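PDB 5ZUU: 30-kDa cleavage and polyadenylation specificity factor 30, which binds RNA as part of the cleavage and polyadenylation specificity factor, its YTH domain taking up m6A-modified RNA in pre-mRNA 3'-end formation and poly(A) site selection. Local coordinates for residues N25-F30 against F63-T68; Q36-T41 against G88-E93; H70-A75 against L110-F115. All coordinates share one frame; numbering follows the deposited sequence.

Interaction 1 (N25-F30 against F63-T68); sequences NNRENF and FSVNRT. With nucleotides of chain F.
Val65 O is gripped by two donors of Thr68, its backbone N and its hydroxyl, with Thr68 OG1 2.8 Å from that oxygen. A chi1 of 63° sets OG1 between the backbone N and the carbonyl carbon of Thr68, aimed back across the type II turn 65-68. The methyl of the same residue faces the helix start, where Arg27 NH2 approaches Thr68 CG2 to 3.3 Å; Arg27 NH1 goes on to a salt bridge with Glu112. Val65 fills the middle of the contact. Its CG1 rests on backbone, 3.8 Å from Asn26 C, and its CG2 meets Phe30 CB at 4.0 Å, while the rings of Phe30 and Phe63 touch deeper in. Asn26 N-caps helix 27-36, its OD1 taking the Asn29 N-H at 2.7 Å. On the outer side the amides of Asn25 and Asn66 lie side by side, planes 80° apart; Asn25 OD1 is 3.2 Å from Asn66 ND2, but the angle is too poor for a hydrogen bond, and each OD1 is weakly bonded to an RNA sugar. An alanine in place of Asn66 would probably cost the RNA that sugar bond and leave Asn25 without its neighbouring amide. The turn also offers Arg67 N to OP1 of U7 of chain F at 3.3 Å, and Arg67 NH1 meets N7 of G9 of chain F, in the guanidinium plane, at 3.1 Å. Apolar packing thus faces the helix while backbone N-H and guanidinium face the RNA; since N7 is common to both purines, that bond alone would probably not select guanine.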
loop_
_atom_site.group_PDB
_atom_site.type_symbol
_atom_site.label_atom_id
_atom_site.label_comp_id
_atom_site.label_asym_id
_atom_site.label_seq_id
_atom_site.Cartn_x
_atom_site.Cartn_y
_atom_site.Cartn_z
ATOM N N ASN A 25 5.083 11.191 3.538
ATOM C CA ASN A 25 6.110 12.210 3.729
ATOM C C ASN A 25 7.233 11.664 4.523
ATOM O O ASN A 25 8.270 12.280 4.520
ATOM C CB ASN A 25 5.615 13.361 4.627
ATOM C CG ASN A 25 4.806 14.380 3.903
ATOM O OD1 ASN A 25 4.897 14.534 2.676
ATOM N ND2 ASN A 25 3.993 15.088 4.651
ATOM N N ASN A 26 7.011 10.591 5.304
ATOM C CA ASN A 26 8.035 10.065 6.187
ATOM C C ASN A 26 7.935 8.538 6.354
ATOM O O ASN A 26 6.867 7.964 6.122
ATOM C CB ASN A 26 7.918 10.800 7.558
ATOM C CG ASN A 26 6.566 10.564 8.237
ATOM O OD1 ASN A 26 6.203 9.440 8.524
ATOM N ND2 ASN A 26 5.794 11.636 8.461
ATOM N N ARG A 27 9.035 7.881 6.748
ATOM C CA ARG A 27 9.003 6.436 7.044
ATOM C C ARG A 27 8.248 6.133 8.313
ATOM O O ARG A 27 7.634 5.062 8.472
ATOM C CB ARG A 27 10.376 5.838 7.213
ATOM C CG ARG A 27 11.148 5.798 5.942
ATOM C CD ARG A 27 12.326 4.822 6.043
ATOM N NE ARG A 27 13.016 4.848 4.766
ATOM C CZ ARG A 27 12.910 3.954 3.784
ATOM N NH1 ARG A 27 12.206 2.847 3.898
ATOM N NH2 ARG A 27 13.608 4.167 2.674
ATOM N N GLU A 28 8.273 7.056 9.243
ATOM C CA GLU A 28 7.667 6.737 10.541
ATOM C C GLU A 28 6.248 6.309 10.324
ATOM O O GLU A 28 5.859 5.316 10.901
ATOM C CB GLU A 28 7.724 7.884 11.539
ATOM C CG GLU A 28 9.141 8.308 11.910
ATOM C CD GLU A 28 9.735 9.391 10.993
ATOM O OE1 GLU A 28 9.933 10.549 11.456
ATOM O OE2 GLU A 28 10.013 9.090 9.808
ATOM N N ASN A 29 5.450 7.021 9.526
ATOM C CA ASN A 29 4.034 6.633 9.339
ATOM C C ASN A 29 3.860 5.289 8.633
ATOM O O ASN A 29 3.035 4.530 8.953
ATOM C CB ASN A 29 3.226 7.730 8.657
ATOM C CG ASN A 29 3.036 8.964 9.541
ATOM O OD1 ASN A 29 2.594 10.001 9.090
ATOM N ND2 ASN A 29 3.372 8.834 10.771
ATOM N N PHE A 30 4.668 5.084 7.632
ATOM C CA PHE A 30 4.678 3.832 6.922
ATOM C C PHE A 30 4.952 2.655 7.880
ATOM O O PHE A 30 4.292 1.619 7.846
ATOM C CB PHE A 30 5.718 3.933 5.801
ATOM C CG PHE A 30 6.150 2.608 5.264
ATOM C CD1 PHE A 30 5.218 1.749 4.723
ATOM C CD2 PHE A 30 7.520 2.207 5.328
ATOM C CE1 PHE A 30 5.622 0.524 4.209
ATOM C CE2 PHE A 30 7.922 1.006 4.809
ATOM C CZ PHE A 30 6.953 0.150 4.266
ATOM N N PHE A 63 2.781 1.466 -1.894
ATOM C CA PHE A 63 3.330 2.537 -1.077
ATOM C C PHE A 63 4.665 2.985 -1.514
ATOM O O PHE A 63 5.492 2.218 -1.903
ATOM C CB PHE A 63 3.473 2.136 0.401
ATOM C CG PHE A 63 2.226 2.298 1.167
ATOM C CD1 PHE A 63 1.080 1.556 0.806
ATOM C CD2 PHE A 63 2.143 3.190 2.246
ATOM C CE1 PHE A 63 -0.109 1.677 1.530
ATOM C CE2 PHE A 63 0.958 3.329 2.954
ATOM C CZ PHE A 63 -0.173 2.575 2.605
ATOM N N SER A 64 4.905 4.249 -1.351
ATOM C CA SER A 64 6.205 4.789 -1.549
ATOM C C SER A 64 6.406 5.987 -0.693
ATOM O O SER A 64 5.617 6.970 -0.783
ATOM C CB SER A 64 6.404 5.111 -2.988
ATOM O OG SER A 64 7.609 5.891 -3.143
ATOM N N VAL A 65 7.461 5.951 0.135
ATOM C CA VAL A 65 7.860 7.132 0.922
ATOM C C VAL A 65 8.544 8.229 0.034
ATOM O O VAL A 65 9.461 7.940 -0.702
ATOM C CB VAL A 65 8.750 6.740 2.104
ATOM C CG1 VAL A 65 9.180 7.963 2.861
ATOM C CG2 VAL A 65 8.000 5.776 3.026
ATOM N N ASN A 66 8.047 9.472 0.121
ATOM C CA ASN A 66 8.595 10.609 -0.633
ATOM C C ASN A 66 10.128 10.650 -0.495
ATOM O O ASN A 66 10.671 10.450 0.582
ATOM C CB ASN A 66 8.066 11.967 -0.121
ATOM C CG ASN A 66 6.573 12.147 -0.278
ATOM O OD1 ASN A 66 5.849 11.240 -0.706
ATOM N ND2 ASN A 66 6.108 13.362 0.010
ATOM N N ARG A 67 10.783 10.916 -1.597
ATOM C CA ARG A 67 12.211 11.129 -1.649
ATOM C C ARG A 67 13.083 9.891 -1.426
ATOM O O ARG A 67 14.272 9.993 -1.591
ATOM C CB ARG A 67 12.650 12.329 -0.746
ATOM C CG ARG A 67 11.965 13.642 -1.176
ATOM C CD ARG A 67 12.536 14.935 -0.616
ATOM N NE ARG A 67 13.897 15.234 -1.071
ATOM C CZ ARG A 67 14.259 15.938 -2.152
ATOM N NH1 ARG A 67 15.550 16.136 -2.380
ATOM N NH2 ARG A 67 13.393 16.445 -3.002
ATOM N N THR A 68 12.517 8.726 -1.117
ATOM C CA THR A 68 13.359 7.523 -0.933
ATOM C C THR A 68 13.772 6.826 -2.232
ATOM O O THR A 68 14.525 5.866 -2.177
ATOM C CB THR A 68 12.663 6.422 -0.122
ATOM O OG1 THR A 68 11.513 5.990 -0.854
ATOM C CG2 THR A 68 12.330 6.882 1.265
ATOM P P G F 9 18.651 13.954 -8.670
ATOM O OP1 G F 9 19.847 13.400 -9.339
ATOM O OP2 G F 9 18.222 13.430 -7.362
ATOM O "O5'" G F 9 18.848 15.523 -8.544
ATOM C "C5'" G F 9 19.674 16.064 -7.507
ATOM C "C4'" G F 9 19.803 17.535 -7.768
ATOM O "O4'" G F 9 18.466 18.021 -8.082
ATOM C "C3'" G F 9 20.317 18.394 -6.616
ATOM O "O3'" G F 9 21.728 18.674 -6.674
ATOM C "C2'" G F 9 19.608 19.708 -6.878
ATOM O "O2'" G F 9 20.600 20.281 -7.759
ATOM C "C1'" G F 9 18.222 19.214 -7.369
ATOM N N9 G F 9 17.180 18.968 -6.352
ATOM C C8 G F 9 16.723 17.767 -5.855
ATOM N N7 G F 9 15.810 17.909 -4.929
ATOM C C5 G F 9 15.641 19.282 -4.820
ATOM C C6 G F 9 14.817 20.049 -3.950
ATOM O O6 G F 9 14.010 19.657 -3.110
ATOM N N1 G F 9 14.966 21.409 -4.173
ATOM C C2 G F 9 15.810 21.968 -5.092
ATOM N N2 G F 9 15.822 23.305 -5.148
ATOM N N3 G F 9 16.609 21.276 -5.879
ATOM C C4 G F 9 16.470 19.949 -5.699
ATOM P P U F 7 8.708 11.584 -4.776
ATOM O OP1 U F 7 9.079 10.255 -4.322
ATOM O OP2 U F 7 9.045 12.709 -3.963
ATOM O "O5'" U F 7 9.396 11.835 -6.189
ATOM C "C5'" U F 7 9.315 10.816 -7.181
ATOM C "C4'" U F 7 9.809 11.351 -8.490
ATOM O "O4'" U F 7 8.998 12.478 -8.906
ATOM C "C3'" U F 7 11.223 11.884 -8.441
ATOM O "O3'" U F 7 12.082 10.794 -8.713
ATOM C "C2'" U F 7 11.236 12.881 -9.573
ATOM O "O2'" U F 7 11.273 12.252 -10.834
ATOM C "C1'" U F 7 9.853 13.490 -9.431
ATOM N N1 U F 7 9.749 14.676 -8.579
ATOM C C2 U F 7 10.081 15.906 -9.126
ATOM O O2 U F 7 10.588 16.035 -10.236
ATOM N N3 U F 7 9.840 16.978 -8.307
ATOM C C4 U F 7 9.271 16.960 -7.051
ATOM O O4 U F 7 9.080 18.021 -6.460
ATOM C C5 U F 7 8.969 15.652 -6.552
ATOM C C6 U F 7 9.196 14.585 -7.322
ATOM P P C F 6 2.531 13.972 -2.610
ATOM O OP1 C F 6 3.092 15.219 -3.131
ATOM O OP2 C F 6 1.160 13.568 -3.013
ATOM O "O5'" C F 6 3.486 12.752 -3.039
ATOM C "C5'" C F 6 4.832 13.011 -3.452
ATOM C "C4'" C F 6 5.022 12.615 -4.896
ATOM O "O4'" C F 6 4.232 13.479 -5.747
ATOM C "C3'" C F 6 6.441 12.717 -5.438
ATOM O "O3'" C F 6 7.166 11.543 -5.092
ATOM C "C2'" C F 6 6.185 12.852 -6.921
ATOM O "O2'" C F 6 5.900 11.614 -7.549
ATOM C "C1'" C F 6 4.969 13.774 -6.921
ATOM N N1 C F 6 5.272 15.221 -6.925
ATOM C C2 C F 6 5.787 15.787 -8.096
ATOM O O2 C F 6 6.026 15.051 -9.062
ATOM N N3 C F 6 6.002 17.120 -8.150
ATOM C C4 C F 6 5.702 17.885 -7.097
ATOM N N4 C F 6 5.946 19.189 -7.192
ATOM C C5 C F 6 5.166 17.339 -5.889
ATOM C C6 C F 6 4.963 16.015 -5.851
#

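Interaction 2 (Q36-T41 against G88-E93); sequences QGVWAT and GNWKHE
Trp39 has CG anti to its backbone N (chi1 -168°) and Trp90 has CG anti to its carbonyl carbon, which sets the point from which each ring starts. The two indoles cross at about a right angle. The edge of Trp39 is turned to the face of Trp90, an edge-to-face pair with the six-membered rings 5.3 Å apart between centroids and their planes at 72°. The closest side-chain atoms are Trp39 CE3 and Trp90 CH2, 3.9 Å apart. Although the CB of Trp39 leaves its backbone away from 88-93, the ring swings back to reach Trp90. Val38 and Ala40, whose CB atoms point toward the loop, complete the contact: Val38 CG1 presses on Trp90 CZ2 at 3.4 Å, a tight fit for a valine whose chi1 of 123° is close to eclipsed, and Ala40 CB comes within 3.5 Å of Trp90 NE1. That N-H is satisfied by Asn102 OD1. Both tryptophans pack on the modified base of the RNA and Ala40 O accepts a hydrogen bond from its N6, so the pair belongs to the aromatic cage by which YTH domains recognise m6A. On the other face of Trp90 from Trp39 lies Gly88 CA, 3.7 Å above the ring plane and offset toward the rim. A side chain on Gly88 would run into Trp90 CZ2, and its positive phi also favours glycine. The backbone N of the same glycine donates to Gln36 OE1 at 2.6 Å, in the carbonyl plane and nearly straight. Gln36 extends its chain beyond CG from the C-terminal end of helix 27-36 to receive that N-H, two residues before Trp90.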
loop_
_atom_site.group_PDB
_atom_site.type_symbol
_atom_site.label_atom_id
_atom_site.label_comp_id
_atom_site.label_asym_id
_atom_site.label_seq_id
_atom_site.Cartn_x
_atom_site.Cartn_y
_atom_site.Cartn_z
ATOM N N GLN A 36 0.550 -1.719 12.723
ATOM C CA GLN A 36 -0.858 -1.670 13.122
ATOM C C GLN A 36 -1.862 -2.122 12.096
ATOM O O GLN A 36 -2.990 -2.312 12.442
ATOM C CB GLN A 36 -1.155 -0.225 13.550
ATOM C CG GLN A 36 -0.375 0.111 14.802
ATOM C CD GLN A 36 -0.483 1.538 15.200
ATOM O OE1 GLN A 36 -1.434 2.238 14.861
ATOM N NE2 GLN A 36 0.512 1.993 15.944
ATOM N N GLY A 37 -1.498 -2.271 10.826
ATOM C CA GLY A 37 -2.522 -2.660 9.835
ATOM C C GLY A 37 -3.569 -1.614 9.518
ATOM O O GLY A 37 -4.768 -1.919 9.257
ATOM N N VAL A 38 -3.087 -0.386 9.457
ATOM C CA VAL A 38 -3.922 0.795 9.408
ATOM C C VAL A 38 -3.282 1.865 8.568
ATOM O O VAL A 38 -2.089 1.982 8.564
ATOM C CB VAL A 38 -4.132 1.219 10.880
ATOM C CG1 VAL A 38 -3.710 2.621 11.199
ATOM C CG2 VAL A 38 -5.541 0.920 11.304
ATOM N N TRP A 39 -4.077 2.631 7.840
ATOM C CA TRP A 39 -3.602 3.811 7.170
ATOM C C TRP A 39 -4.639 4.912 7.283
ATOM O O TRP A 39 -5.802 4.661 7.581
ATOM C CB TRP A 39 -3.325 3.511 5.675
ATOM C CG TRP A 39 -2.534 4.622 4.913
ATOM C CD1 TRP A 39 -2.944 5.308 3.831
ATOM C CD2 TRP A 39 -1.259 5.169 5.252
ATOM N NE1 TRP A 39 -2.030 6.228 3.455
ATOM C CE2 TRP A 39 -0.958 6.149 4.286
ATOM C CE3 TRP A 39 -0.319 4.885 6.233
ATOM C CZ2 TRP A 39 0.263 6.859 4.279
ATOM C CZ3 TRP A 39 0.842 5.579 6.252
ATOM C CH2 TRP A 39 1.126 6.598 5.305
ATOM N N ALA A 40 -4.204 6.141 7.011
ATOM C CA ALA A 40 -5.098 7.251 6.799
ATOM C C ALA A 40 -4.539 8.078 5.646
ATOM O O ALA A 40 -3.336 8.302 5.598
ATOM C CB ALA A 40 -5.230 8.124 8.082
ATOM N N THR A 41 -5.409 8.589 4.762
ATOM C CA THR A 41 -4.927 9.442 3.664
ATOM C C THR A 41 -5.400 10.874 3.838
ATOM O O THR A 41 -6.066 11.217 4.819
ATOM C CB THR A 41 -5.275 8.833 2.268
ATOM O OG1 THR A 41 -4.581 9.565 1.252
ATOM C CG2 THR A 41 -6.779 8.825 1.960
ATOM N N GLY A 88 -3.040 4.268 14.754
ATOM C CA GLY A 88 -2.479 5.368 13.991
ATOM C C GLY A 88 -2.646 6.722 14.644
ATOM O O GLY A 88 -3.507 7.507 14.222
ATOM N N ASN A 89 -1.871 6.995 15.693
ATOM C CA ASN A 89 -1.502 8.371 15.932
ATOM C C ASN A 89 -0.277 8.712 15.047
ATOM O O ASN A 89 0.830 8.260 15.273
ATOM C CB ASN A 89 -1.306 8.698 17.414
ATOM C CG ASN A 89 -1.633 10.152 17.702
ATOM O OD1 ASN A 89 -0.873 11.039 17.304
ATOM N ND2 ASN A 89 -2.807 10.408 18.308
ATOM N N TRP A 90 -0.522 9.530 14.043
ATOM C CA TRP A 90 0.384 9.727 12.951
ATOM C C TRP A 90 1.256 10.907 13.283
ATOM O O TRP A 90 0.828 11.830 13.990
ATOM C CB TRP A 90 -0.407 10.003 11.642
ATOM C CG TRP A 90 -1.411 8.934 11.291
ATOM C CD1 TRP A 90 -2.775 9.021 11.362
ATOM C CD2 TRP A 90 -1.123 7.607 10.867
ATOM N NE1 TRP A 90 -3.335 7.845 10.974
ATOM C CE2 TRP A 90 -2.354 6.959 10.665
ATOM C CE3 TRP A 90 0.057 6.919 10.591
ATOM C CZ2 TRP A 90 -2.446 5.627 10.246
ATOM C CZ3 TRP A 90 -0.028 5.624 10.155
ATOM C CH2 TRP A 90 -1.275 4.982 9.968
ATOM N N LYS A 91 2.474 10.892 12.776
ATOM C CA LYS A 91 3.314 12.073 12.783
ATOM C C LYS A 91 2.882 13.037 11.657
ATOM O O LYS A 91 2.617 12.595 10.561
ATOM C CB LYS A 91 4.767 11.624 12.606
ATOM C CG LYS A 91 5.787 12.715 12.298
ATOM C CD LYS A 91 7.108 12.110 11.837
ATOM C CE LYS A 91 8.124 13.177 11.465
ATOM N NZ LYS A 91 8.843 13.570 12.700
ATOM N N HIS A 92 2.775 14.338 11.936
ATOM C CA HIS A 92 2.767 15.388 10.885
ATOM C C HIS A 92 3.291 16.721 11.390
ATOM O O HIS A 92 3.287 16.936 12.587
ATOM C CB HIS A 92 1.382 15.545 10.222
ATOM C CG HIS A 92 0.262 15.904 11.152
ATOM N ND1 HIS A 92 0.015 15.236 12.332
ATOM C CD2 HIS A 92 -0.722 16.831 11.034
ATOM C CE1 HIS A 92 -1.048 15.759 12.920
ATOM N NE2 HIS A 92 -1.511 16.730 12.154
ATOM N N GLU A 93 3.736 17.597 10.479
ATOM C CA GLU A 93 4.303 18.931 10.834
ATOM C C GLU A 93 3.246 20.058 11.037
ATOM O O GLU A 93 2.344 20.204 10.210
ATOM C CB GLU A 93 5.368 19.371 9.795
ATOM C CG GLU A 93 4.890 20.284 8.658
ATOM C CD GLU A 93 5.976 20.583 7.635
ATOM O OE1 GLU A 93 6.246 21.775 7.369
ATOM O OE2 GLU A 93 6.559 19.622 7.094
#

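Interaction 3 (H70-A75 against L110-F115); sequences HFQGCA and LCELSF
Phe71 and Leu113 form an antiparallel hydrogen-bonded pair through their backbones: Phe71 N reaches Leu113 O at 2.8 Å and Leu113 N reaches Phe71 O at 2.7 Å. Further along, Cys111 N bonds to Gln72 O at 3.0 Å, and the register has slipped by one residue, a beta bulge that ends where Gly73 pairs with Leu110. The backbone angles of Gly73 call for glycine, since a CB would jam against the preceding carbonyl and crowd Leu110 CD2. These are neighbouring strands, 70-77 and 103-114, in the central mixed sheet of the YTH domain; Leu113 carries its side chain to helix 142-154. Among the polar side chains, Gln72 is bent at chi2 (78°), which turns CD off the extended line, and its NE2 donates to Glu112 OE1 at 3.2 Å, on the syn side of the carboxylate, and also bonds to Thr68 OG1. Gln72 OE1 is held by Val65 N, and Glu112 OE2 by a salt bridge to Arg27 NH1, which together probably fix both groups against rotation. His70 lays its CB 3.3 Å from Glu112 OE1, the ring and carboxylate planes 74° apart, while its ND1 bonds to Thr68 O. Aromatic contacts gather at the end away from Gly73. Phe115 turns its edge to the face of Phe71, centroids 5.1 Å apart, and His70 N sits over the centre of the Phe115 ring, 3.5 Å above its plane.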
loop_
_atom_site.group_PDB
_atom_site.type_symbol
_atom_site.label_atom_id
_atom_site.label_comp_id
_atom_site.label_asym_id
_atom_site.label_seq_id
_atom_site.Cartn_x
_atom_site.Cartn_y
_atom_site.Cartn_z
ATOM N N HIS A 70 12.210 4.821 -3.995
ATOM C CA HIS A 70 11.801 3.409 -3.954
ATOM C C HIS A 70 10.260 3.302 -3.684
ATOM O O HIS A 70 9.641 4.227 -3.068
ATOM C CB HIS A 70 12.543 2.641 -2.820
ATOM C CG HIS A 70 13.981 2.342 -3.095
ATOM N ND1 HIS A 70 14.979 3.294 -2.987
ATOM C CD2 HIS A 70 14.602 1.181 -3.414
ATOM C CE1 HIS A 70 16.146 2.739 -3.254
ATOM N NE2 HIS A 70 15.940 1.456 -3.531
ATOM N N PHE A 71 9.692 2.161 -4.102
ATOM C CA PHE A 71 8.450 1.640 -3.563
ATOM C C PHE A 71 8.803 0.689 -2.454
ATOM O O PHE A 71 9.765 -0.040 -2.609
ATOM C CB PHE A 71 7.628 0.924 -4.626
ATOM C CG PHE A 71 7.159 1.826 -5.750
ATOM C CD1 PHE A 71 6.023 2.640 -5.602
ATOM C CD2 PHE A 71 7.876 1.892 -6.966
ATOM C CE1 PHE A 71 5.622 3.484 -6.643
ATOM C CE2 PHE A 71 7.473 2.743 -8.021
ATOM C CZ PHE A 71 6.356 3.530 -7.854
ATOM N N GLN A 72 7.991 0.651 -1.383
ATOM C CA GLN A 72 8.230 -0.168 -0.215
ATOM C C GLN A 72 7.264 -1.349 -0.059
ATOM O O GLN A 72 7.385 -2.182 0.883
ATOM C CB GLN A 72 8.150 0.674 1.044
ATOM C CG GLN A 72 9.335 1.526 1.357
ATOM C CD GLN A 72 9.427 2.812 0.532
ATOM O OE1 GLN A 72 8.427 3.419 0.205
ATOM N NE2 GLN A 72 10.622 3.202 0.190
ATOM N N GLY A 73 6.273 -1.479 -0.916
ATOM C CA GLY A 73 5.347 -2.636 -0.793
ATOM C C GLY A 73 3.960 -2.330 -1.245
ATOM O O GLY A 73 3.714 -1.238 -1.824
ATOM N N CYS A 74 3.069 -3.278 -0.984
ATOM C CA CYS A 74 1.690 -3.187 -1.347
ATOM C C CYS A 74 0.816 -3.832 -0.264
ATOM O O CYS A 74 1.245 -4.746 0.437
ATOM C CB CYS A 74 1.424 -3.738 -2.760
ATOM S SG CYS A 74 1.580 -5.500 -3.000
ATOM N N ALA A 75 -0.356 -3.215 -0.087
ATOM C CA ALA A 75 -1.393 -3.606 0.886
ATOM C C ALA A 75 -2.722 -3.646 0.211
ATOM O O ALA A 75 -2.917 -3.005 -0.804
ATOM C CB ALA A 75 -1.410 -2.621 2.057
ATOM N N LEU A 110 6.194 -6.546 1.522
ATOM C CA LEU A 110 7.084 -5.467 1.916
ATOM C C LEU A 110 8.503 -5.699 1.413
ATOM O O LEU A 110 9.042 -6.806 1.580
ATOM C CB LEU A 110 7.078 -5.442 3.453
ATOM C CG LEU A 110 5.782 -4.768 3.897
ATOM C CD1 LEU A 110 5.308 -5.256 5.285
ATOM C CD2 LEU A 110 5.902 -3.243 3.789
ATOM N N CYS A 111 9.093 -4.691 0.801
ATOM C CA CYS A 111 10.358 -4.856 0.076
ATOM C C CYS A 111 10.917 -3.469 -0.262
ATOM O O CYS A 111 10.362 -2.527 0.215
ATOM C CB CYS A 111 10.072 -5.643 -1.194
ATOM S SG CYS A 111 9.034 -4.740 -2.416
ATOM N N GLU A 112 12.041 -3.330 -0.966
ATOM C CA GLU A 112 12.510 -2.038 -1.435
ATOM C C GLU A 112 12.698 -2.123 -2.929
ATOM O O GLU A 112 13.663 -2.740 -3.408
ATOM C CB GLU A 112 13.832 -1.592 -0.793
ATOM C CG GLU A 112 13.768 -1.201 0.688
ATOM C CD GLU A 112 13.040 0.153 0.966
ATOM O OE1 GLU A 112 12.932 1.043 0.076
ATOM O OE2 GLU A 112 12.605 0.339 2.122
ATOM N N LEU A 113 11.772 -1.549 -3.678
ATOM C CA LEU A 113 11.818 -1.644 -5.115
ATOM C C LEU A 113 12.280 -0.291 -5.660
ATOM O O LEU A 113 11.585 0.732 -5.589
ATOM C CB LEU A 113 10.460 -1.998 -5.664
ATOM C CG LEU A 113 10.347 -1.999 -7.198
ATOM C CD1 LEU A 113 11.143 -3.150 -7.786
ATOM C CD2 LEU A 113 8.882 -2.137 -7.604
ATOM N N SER A 114 13.493 -0.268 -6.148
ATOM C CA SER A 114 14.070 0.937 -6.729
ATOM C C SER A 114 13.306 1.421 -7.955
ATOM O O SER A 114 12.859 0.620 -8.774
ATOM C CB SER A 114 15.516 0.610 -7.164
ATOM O OG SER A 114 16.002 1.646 -7.964
ATOM N N PHE A 115 13.181 2.734 -8.078
ATOM C CA PHE A 115 12.547 3.395 -9.225
ATOM C C PHE A 115 13.304 3.098 -10.542
ATOM O O PHE A 115 12.706 3.091 -11.622
ATOM C CB PHE A 115 12.466 4.945 -9.043
ATOM C CG PHE A 115 11.493 5.446 -7.972
ATOM C CD1 PHE A 115 10.476 4.679 -7.458
ATOM C CD2 PHE A 115 11.588 6.784 -7.504
ATOM C CE1 PHE A 115 9.620 5.168 -6.476
ATOM C CE2 PHE A 115 10.710 7.260 -6.528
ATOM C CZ PHE A 115 9.722 6.455 -6.040
#

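Interactions 1 and 3, centres about 10 Å apart, are joined directly where strands 58-65 and 70-77 run side by side: Val65 N lies 2.7 Å from Gln72 OE1 and Ser64 OG 2.6 Å from His70 O, both probable hydrogen bonds. Interaction 2, its centre about 11 Å from that of interaction 1, is reached through helix 27-36, where Asn29 O packs 3.5 Å from Trp90 CZ3. Interactions 2 and 3 do not touch; their centres are about 18 Å apart. The RNA spans the set: Trp39 and Trp90 of interaction 2 and Asn26 of interaction 1 pack on the modified base, Asn66 and Arg67 meet C6, U7 and G9 of RNA chain F, and Phe115 of interaction 3 packs on a phosphate.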